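Local coordinates for glutathione S-transferase, N-terminal domain protein (Pseudomonas putida, PDB 4NAX) that probably acts as a glutathione transferase and binds one glutathione disulfide per subunit, at residues A[7-12]-A[22-27]; A[60-65]-A[69-74]. All blocks are in the same frame, centred on the assembly; numbering follows the deposited sequence.

In the fold
Near the N terminus the chain forms the short helix 9-12, then enters the sheet at strand 21-25. Interaction 1 closes the loop between them. Interaction 2 comes later and closes the much shorter turn between helix 60-65 and the segment 69-74, which leads into strand 73-76. The two contacts are in series; neither nests in nor crosses the other. The centres of interaction 1 and interaction 2 are about 7 Å apart, and the two touch. Strands 21-25 and 73-76 are antiparallel neighbours, probably hydrogen-bonded from Tyr24 N to Ala73 O. Ile9 also packs on Phe62 and Leu65. The N-terminal helix, helix 60-65 and the sheet are thus tied into one core.

Interaction 1: A[7-12]-A[22-27]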
loop_
_atom_site.group_PDB
_atom_site.type_symbol
_atom_site.label_atom_id
_atom_site.label_comp_id
_atom_site.label_asym_id
_atom_site.label_seq_id
_atom_site.Cartn_x
_atom_site.Cartn_y
_atom_site.Cartn_z
ATOM N N PHE A 7 6.446 11.260 23.677
ATOM C CA PHE A 7 6.917 10.677 22.437
ATOM C C PHE A 7 8.370 11.079 22.228
ATOM O O PHE A 7 8.651 12.255 21.986
ATOM C CB PHE A 7 6.034 11.173 21.293
ATOM C CG PHE A 7 4.632 10.673 21.400
ATOM C CD1 PHE A 7 3.706 11.347 22.187
ATOM C CD2 PHE A 7 4.243 9.519 20.742
ATOM C CE1 PHE A 7 2.419 10.862 22.328
ATOM C CE2 PHE A 7 2.958 9.033 20.869
ATOM C CZ PHE A 7 2.038 9.706 21.657
ATOM N N PRO A 8 9.306 10.105 22.300
ATOM C CA PRO A 8 10.726 10.459 22.187
ATOM C C PRO A 8 11.138 11.155 20.895
ATOM O O PRO A 8 12.148 11.843 20.862
ATOM C CB PRO A 8 11.434 9.107 22.326
ATOM C CG PRO A 8 10.508 8.295 23.164
ATOM C CD PRO A 8 9.126 8.710 22.755
ATOM N N ILE A 9 10.362 11.003 19.830
ATOM C CA ILE A 9 10.683 11.720 18.601
ATOM C C ILE A 9 10.821 13.233 18.844
ATOM O O ILE A 9 11.614 13.910 18.176
ATOM C CB ILE A 9 9.664 11.377 17.489
ATOM C CG1 ILE A 9 10.199 11.826 16.126
ATOM C CG2 ILE A 9 8.295 11.965 17.765
ATOM C CD1 ILE A 9 9.479 11.212 14.942
ATOM N N THR A 10 10.047 13.748 19.800
ATOM C CA THR A 10 10.030 15.181 20.075
ATOM C C THR A 10 11.296 15.663 20.775
ATOM O O THR A 10 11.546 16.866 20.844
ATOM C CB THR A 10 8.800 15.603 20.895
ATOM O OG1 THR A 10 8.864 15.023 22.210
ATOM C CG2 THR A 10 7.491 15.198 20.180
ATOM N N ARG A 11 12.099 14.730 21.287
ATOM C CA ARG A 11 13.395 15.094 21.855
ATOM C C ARG A 11 14.345 15.520 20.744
ATOM O O ARG A 11 15.156 16.430 20.912
ATOM C CB ARG A 11 14.003 13.923 22.637
ATOM C CG ARG A 11 13.240 13.581 23.901
ATOM C CD ARG A 11 13.779 12.319 24.547
ATOM N NE ARG A 11 12.742 11.641 25.320
ATOM C CZ ARG A 11 12.777 10.361 25.691
ATOM N NH1 ARG A 11 13.789 9.570 25.333
ATOM N NH2 ARG A 11 11.780 9.860 26.414
ATOM N N LYS A 12 14.224 14.861 19.596
ATOM C CA LYS A 12 15.104 15.129 18.479
ATOM C C LYS A 12 14.589 16.246 17.568
ATOM O O LYS A 12 15.387 17.014 17.022
ATOM C CB LYS A 12 15.374 13.828 17.724
ATOM C CG LYS A 12 16.386 13.939 16.609
ATOM C CD LYS A 12 16.761 12.550 16.132
ATOM C CE LYS A 12 17.739 12.589 14.977
ATOM N NZ LYS A 12 19.099 12.982 15.419
ATOM N N GLN A 22 2.384 17.492 13.893
ATOM C CA GLN A 22 3.817 17.437 13.643
ATOM C C GLN A 22 4.078 16.481 12.491
ATOM O O GLN A 22 3.624 15.338 12.510
ATOM C CB GLN A 22 4.563 16.958 14.900
ATOM C CG GLN A 22 4.257 17.775 16.156
ATOM C CD GLN A 22 4.871 19.154 16.123
ATOM O OE1 GLN A 22 6.094 19.294 16.003
ATOM N NE2 GLN A 22 4.051 20.174 16.240
ATOM N N LEU A 23 4.804 16.969 11.491
ATOM C CA LEU A 23 5.192 16.189 10.328
ATOM C C LEU A 23 6.690 15.960 10.333
ATOM O O LEU A 23 7.457 16.910 10.457
ATOM C CB LEU A 23 4.813 16.919 9.042
ATOM C CG LEU A 23 5.284 16.296 7.738
ATOM C CD1 LEU A 23 4.664 14.922 7.493
ATOM C CD2 LEU A 23 5.004 17.225 6.568
ATOM N N TYR A 24 7.106 14.703 10.184
ATOM C CA TYR A 24 8.527 14.326 10.155
ATOM C C TYR A 24 8.774 13.727 8.784
ATOM O O TYR A 24 8.297 12.634 8.487
ATOM C CB TYR A 24 8.859 13.357 11.288
ATOM C CG TYR A 24 8.338 13.822 12.641
ATOM C CD1 TYR A 24 9.050 14.717 13.447
ATOM C CD2 TYR A 24 7.101 13.398 13.100
ATOM C CE1 TYR A 24 8.541 15.139 14.671
ATOM C CE2 TYR A 24 6.604 13.800 14.328
ATOM C CZ TYR A 24 7.310 14.687 15.100
ATOM O OH TYR A 24 6.796 15.067 16.321
ATOM N N SER A 25 9.456 14.466 7.907
ATOM C CA SER A 25 9.445 14.125 6.511
ATOM C C SER A 25 10.660 14.686 5.777
ATOM O O SER A 25 11.592 15.213 6.384
ATOM C CB SER A 25 8.108 14.599 5.891
ATOM O OG SER A 25 7.886 14.052 4.589
ATOM N N LEU A 26 10.626 14.534 4.461
ATOM C CA LEU A 26 11.673 14.960 3.545
ATOM C C LEU A 26 10.983 15.086 2.182
ATOM O O LEU A 26 10.076 14.291 1.902
ATOM C CB LEU A 26 12.784 13.913 3.516
ATOM C CG LEU A 26 14.060 14.291 2.774
ATOM C CD1 LEU A 26 14.778 15.424 3.489
ATOM C CD2 LEU A 26 14.934 13.058 2.663
ATOM N N PRO A 27 11.389 16.054 1.313
ATOM C CA PRO A 27 10.717 16.180 0.006
ATOM C C PRO A 27 11.153 15.036 -0.921
ATOM O O PRO A 27 12.211 15.062 -1.531
ATOM C CB PRO A 27 11.165 17.553 -0.505
ATOM C CG PRO A 27 11.666 18.274 0.683
ATOM C CD PRO A 27 12.246 17.218 1.584
#
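Ile9 and Tyr24 face each other from a short, weakly bonded helix and a strand, with their CA atoms 9.1 Å apart, too far for the backbones to bond, and side chains fill the gap. Both CA-CB bonds point toward the opposite segment. Ile9 does most of the touching. Its CG1 is anti to the backbone N (chi1 -165°) and the chain stays extended to CD1. This sets the CD1 methyl over one face of the Tyr24 ring, 3.6 Å from the ring centroid. The methyl sits only 10° off the ring normal, so this is a CH-pi contact over the middle of the face. The other branch leans to the phenol end, with Ile9 CG2 3.7 Å from Tyr24 OH. Thr10 adds one methyl there, its CG2 lying 3.9 Å from Tyr24 OH.

The rest of Thr10 serves its own turn. Its hydroxyl OG1 donates to Phe7 O at 2.8 Å, nearly in line with the carbonyl bond. Thr10 N donates to the same oxygen at 3.0 Å, so two donors grip Phe7 O. Leu4 O also lies within hydrogen-bonding reach of OG1 and must compete for its one proton.

Around this contact, Tyr24 also meets the ring of His48, while helix 60-65 lies against Ile9. The N-terminal helix is therefore packed onto the sheet of the thioredoxin-like domain. The Tyr24 side chain is about 10 Å from a bound glutathione disulfide.

No hydrogen bond links the two segments. The polar groups of Thr10 are used within the N-terminal region, and what crosses to the strand is hydrocarbon, chiefly methyl groups. The contact therefore depends on dispersion and on the fit of methyls against an aromatic face.

Interaction 2: A[60-65]-A[69-74]; sequences PEFISL and NKIPAI. With GDS (oxidized glutathione disulfide), chain C.
Phe62 and Leu65 of helix 60-65 pack on the segment 69-74, which carries the cis-proline of the thioredoxin-like fold: the peptide bond before Pro72 is cis.

Apolar contacts hold the two segments together. With chi1 at -174° the Phe62 ring swings away from its own backbone N and toward the loop. Its CZ reaches Ile71 CG2 at 3.6 Å. Ile71 thus stands between Phe62 and the ligand, with CG2 on the ring and its backbone N and O on the glutathione disulfide. Leu65 CD2 packs on Ala73 CB at 3.6 Å. Ile63 and Asn69 run side by side, pointing the same way; the aliphatic CB of Asn69, not its amide, meets Ile63 CG1 at 3.8 Å.

Side chains also meet backbone. The peptide joining Asn69 to Lys70 lies at the edge of the Phe62 ring, and Phe62 CZ comes within 3.2 Å of Lys70 O. The hydrogen bond of that oxygen is with Ser66 OG. Leu65 CD1 lies 3.6 Å from Ile74 O.

Polar contacts go to the glutathione disulfide. The ligand is bound further by Glu89, Ser90 and, from the second subunit, Arg152. Ile71, just before the cis-proline, pairs with a cysteinyl unit of the ligand much as a neighbouring strand would. Ile71 N donates to O5 of the disulfide at 2.9 Å. In return, N5 of the disulfide donates to Ile71 O at 2.9 Å, with an N-H...O angle of 165°.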
loop_
_atom_site.group_PDB
_atom_site.type_symbol
_atom_site.label_atom_id
_atom_site.label_comp_id
_atom_site.label_asym_id
_atom_site.label_seq_id
_atom_site.Cartn_x
_atom_site.Cartn_y
_atom_site.Cartn_z
ATOM N N PRO A 60 17.080 6.275 17.150
ATOM C CA PRO A 60 16.128 5.652 18.059
ATOM C C PRO A 60 14.901 6.545 18.270
ATOM O O PRO A 60 13.795 6.049 18.397
ATOM C CB PRO A 60 16.923 5.427 19.370
ATOM C CG PRO A 60 18.303 5.924 19.115
ATOM C CD PRO A 60 18.436 6.393 17.705
ATOM N N GLU A 61 15.114 7.849 18.302
ATOM C CA GLU A 61 14.015 8.785 18.503
ATOM C C GLU A 61 13.032 8.722 17.319
ATOM O O GLU A 61 11.838 8.656 17.515
ATOM C CB GLU A 61 14.542 10.211 18.686
ATOM C CG GLU A 61 15.383 10.409 19.945
ATOM C CD GLU A 61 16.873 10.152 19.754
ATOM O OE1 GLU A 61 17.276 9.553 18.742
ATOM O OE2 GLU A 61 17.637 10.558 20.648
ATOM N N PHE A 62 13.542 8.716 16.093
ATOM C CA PHE A 62 12.651 8.591 14.935
ATOM C C PHE A 62 11.905 7.253 14.910
ATOM O O PHE A 62 10.690 7.233 14.735
ATOM C CB PHE A 62 13.398 8.787 13.608
ATOM C CG PHE A 62 12.483 8.805 12.419
ATOM C CD1 PHE A 62 11.688 9.892 12.178
ATOM C CD2 PHE A 62 12.375 7.718 11.572
ATOM C CE1 PHE A 62 10.819 9.926 11.117
ATOM C CE2 PHE A 62 11.498 7.729 10.514
ATOM C CZ PHE A 62 10.722 8.845 10.276
ATOM N N ILE A 63 12.650 6.161 15.114
ATOM C CA ILE A 63 12.090 4.832 15.037
ATOM C C ILE A 63 11.046 4.597 16.127
ATOM O O ILE A 63 10.113 3.811 15.931
ATOM C CB ILE A 63 13.211 3.773 15.049
ATOM C CG1 ILE A 63 13.994 3.867 13.731
ATOM C CG2 ILE A 63 12.687 2.356 15.239
ATOM C CD1 ILE A 63 15.259 3.056 13.690
ATOM N N SER A 64 11.192 5.268 17.277
ATOM C CA SER A 64 10.228 5.126 18.373
ATOM C C SER A 64 8.813 5.461 17.938
ATOM O O SER A 64 7.849 4.961 18.513
ATOM C CB SER A 64 10.613 5.969 19.589
ATOM O OG SER A 64 10.456 7.364 19.389
ATOM N N LEU A 65 8.681 6.319 16.932
ATOM C CA LEU A 65 7.382 6.581 16.349
ATOM C C LEU A 65 7.232 5.846 15.020
ATOM O O LEU A 65 6.254 5.139 14.798
ATOM C CB LEU A 65 7.177 8.069 16.170
ATOM C CG LEU A 65 5.765 8.412 15.702
ATOM C CD1 LEU A 65 5.311 9.733 16.248
ATOM C CD2 LEU A 65 5.680 8.381 14.191
ATOM N N ASN A 69 11.364 2.809 10.126
ATOM C CA ASN A 69 12.502 3.671 9.833
ATOM C C ASN A 69 12.374 4.488 8.554
ATOM O O ASN A 69 13.375 4.836 7.938
ATOM C CB ASN A 69 13.889 3.002 10.033
ATOM C CG ASN A 69 14.281 1.934 9.026
ATOM O OD1 ASN A 69 14.354 0.746 9.377
ATOM N ND2 ASN A 69 14.652 2.347 7.831
ATOM N N LYS A 70 11.138 4.835 8.194
ATOM C CA LYS A 70 10.895 5.579 6.965
ATOM C C LYS A 70 10.061 6.807 7.180
ATOM O O LYS A 70 9.269 6.893 8.124
ATOM C CB LYS A 70 10.309 4.651 5.895
ATOM C CG LYS A 70 11.372 3.593 5.497
ATOM C CD LYS A 70 11.129 2.766 4.294
ATOM C CE LYS A 70 12.284 1.805 4.150
ATOM N NZ LYS A 70 12.176 0.992 2.929
ATOM N N ILE A 71 10.265 7.782 6.312
ATOM C CA ILE A 71 9.388 8.936 6.239
ATOM C C ILE A 71 8.344 8.690 5.160
ATOM O O ILE A 71 8.567 7.901 4.219
ATOM C CB ILE A 71 10.180 10.253 5.979
ATOM C CG1 ILE A 71 10.878 10.299 4.606
ATOM C CG2 ILE A 71 11.169 10.513 7.095
ATOM C CD1 ILE A 71 10.012 10.794 3.459
ATOM N N PRO A 72 7.206 9.396 5.217
ATOM C CA PRO A 72 6.792 10.349 6.249
ATOM C C PRO A 72 6.196 9.672 7.490
ATOM O O PRO A 72 5.727 8.526 7.441
ATOM C CB PRO A 72 5.730 11.169 5.544
ATOM C CG PRO A 72 5.070 10.177 4.629
ATOM C CD PRO A 72 6.217 9.301 4.134
ATOM N N ALA A 73 6.152 10.438 8.571
ATOM C CA ALA A 73 5.463 10.047 9.804
ATOM C C ALA A 73 4.865 11.316 10.382
ATOM O O ALA A 73 5.351 12.423 10.118
ATOM C CB ALA A 73 6.401 9.383 10.777
ATOM N N ILE A 74 3.810 11.151 11.165
ATOM C CA ILE A 74 3.180 12.264 11.853
ATOM C C ILE A 74 2.963 11.965 13.332
ATOM O O ILE A 74 2.899 10.807 13.754
ATOM C CB ILE A 74 1.833 12.680 11.224
ATOM C CG1 ILE A 74 0.791 11.551 11.289
ATOM C CG2 ILE A 74 2.042 13.155 9.789
ATOM C CD1 ILE A 74 -0.633 11.991 11.040
HETATM N N1 GDS C . 16.178 1.858 1.029
HETATM C CA1 GDS C . 15.737 2.464 -0.226
HETATM C C1 GDS C . 16.324 1.738 -1.415
HETATM O OE1 GDS C . 15.737 1.852 -2.516
HETATM O OE2 GDS C . 17.362 1.052 -1.290
HETATM C CB1 GDS C . 16.166 3.937 -0.253
HETATM C CG1 GDS C . 15.432 4.793 -1.294
HETATM C CD1 GDS C . 13.965 4.924 -0.968
HETATM O O1 GDS C . 13.574 4.843 0.181
HETATM N N2 GDS C . 13.165 5.112 -2.010
HETATM C CA2 GDS C . 11.738 5.332 -1.881
HETATM C C2 GDS C . 10.956 4.223 -2.532
HETATM O O2 GDS C . 11.332 3.721 -3.586
HETATM C CB2 GDS C . 11.354 6.662 -2.531
HETATM S SG2 GDS C . 11.965 8.118 -1.690
HETATM N N3 GDS C . 9.825 3.859 -1.932
HETATM C CA3 GDS C . 8.981 2.794 -2.445
HETATM C C3 GDS C . 7.504 2.977 -2.166
HETATM O OE3 GDS C . 6.812 1.938 -2.153
HETATM O OE4 GDS C . 7.075 4.130 -2.045
HETATM N N4 GDS C . 13.649 5.806 3.041
HETATM C CA4 GDS C . 14.631 5.758 4.102
HETATM C C4 GDS C . 15.416 4.476 4.136
HETATM O OE5 GDS C . 16.330 4.344 5.002
HETATM O OE6 GDS C . 15.158 3.605 3.265
HETATM C C5 GDS C . 12.487 6.421 3.219
HETATM O O5 GDS C . 12.187 6.936 4.291
HETATM C CA5 GDS C . 11.555 6.499 2.030
HETATM N N5 GDS C . 10.181 6.250 2.454
HETATM C CB5 GDS C . 11.685 7.892 1.413
HETATM S SG5 GDS C . 10.584 8.213 0.034
HETATM C CA6 GDS C . 5.947 3.769 2.672
HETATM C C6 GDS C . 5.080 4.992 2.636
HETATM O OE7 GDS C . 5.212 5.838 3.554
HETATM O OE8 GDS C . 4.262 5.095 1.692
HETATM N N6 GDS C . 5.212 2.628 2.091
HETATM C CB6 GDS C . 7.243 4.020 1.899
HETATM C CG6 GDS C . 8.090 5.111 2.561
HETATM C CD6 GDS C . 9.450 5.259 1.935
HETATM O O6 GDS C . 9.823 4.543 0.999
#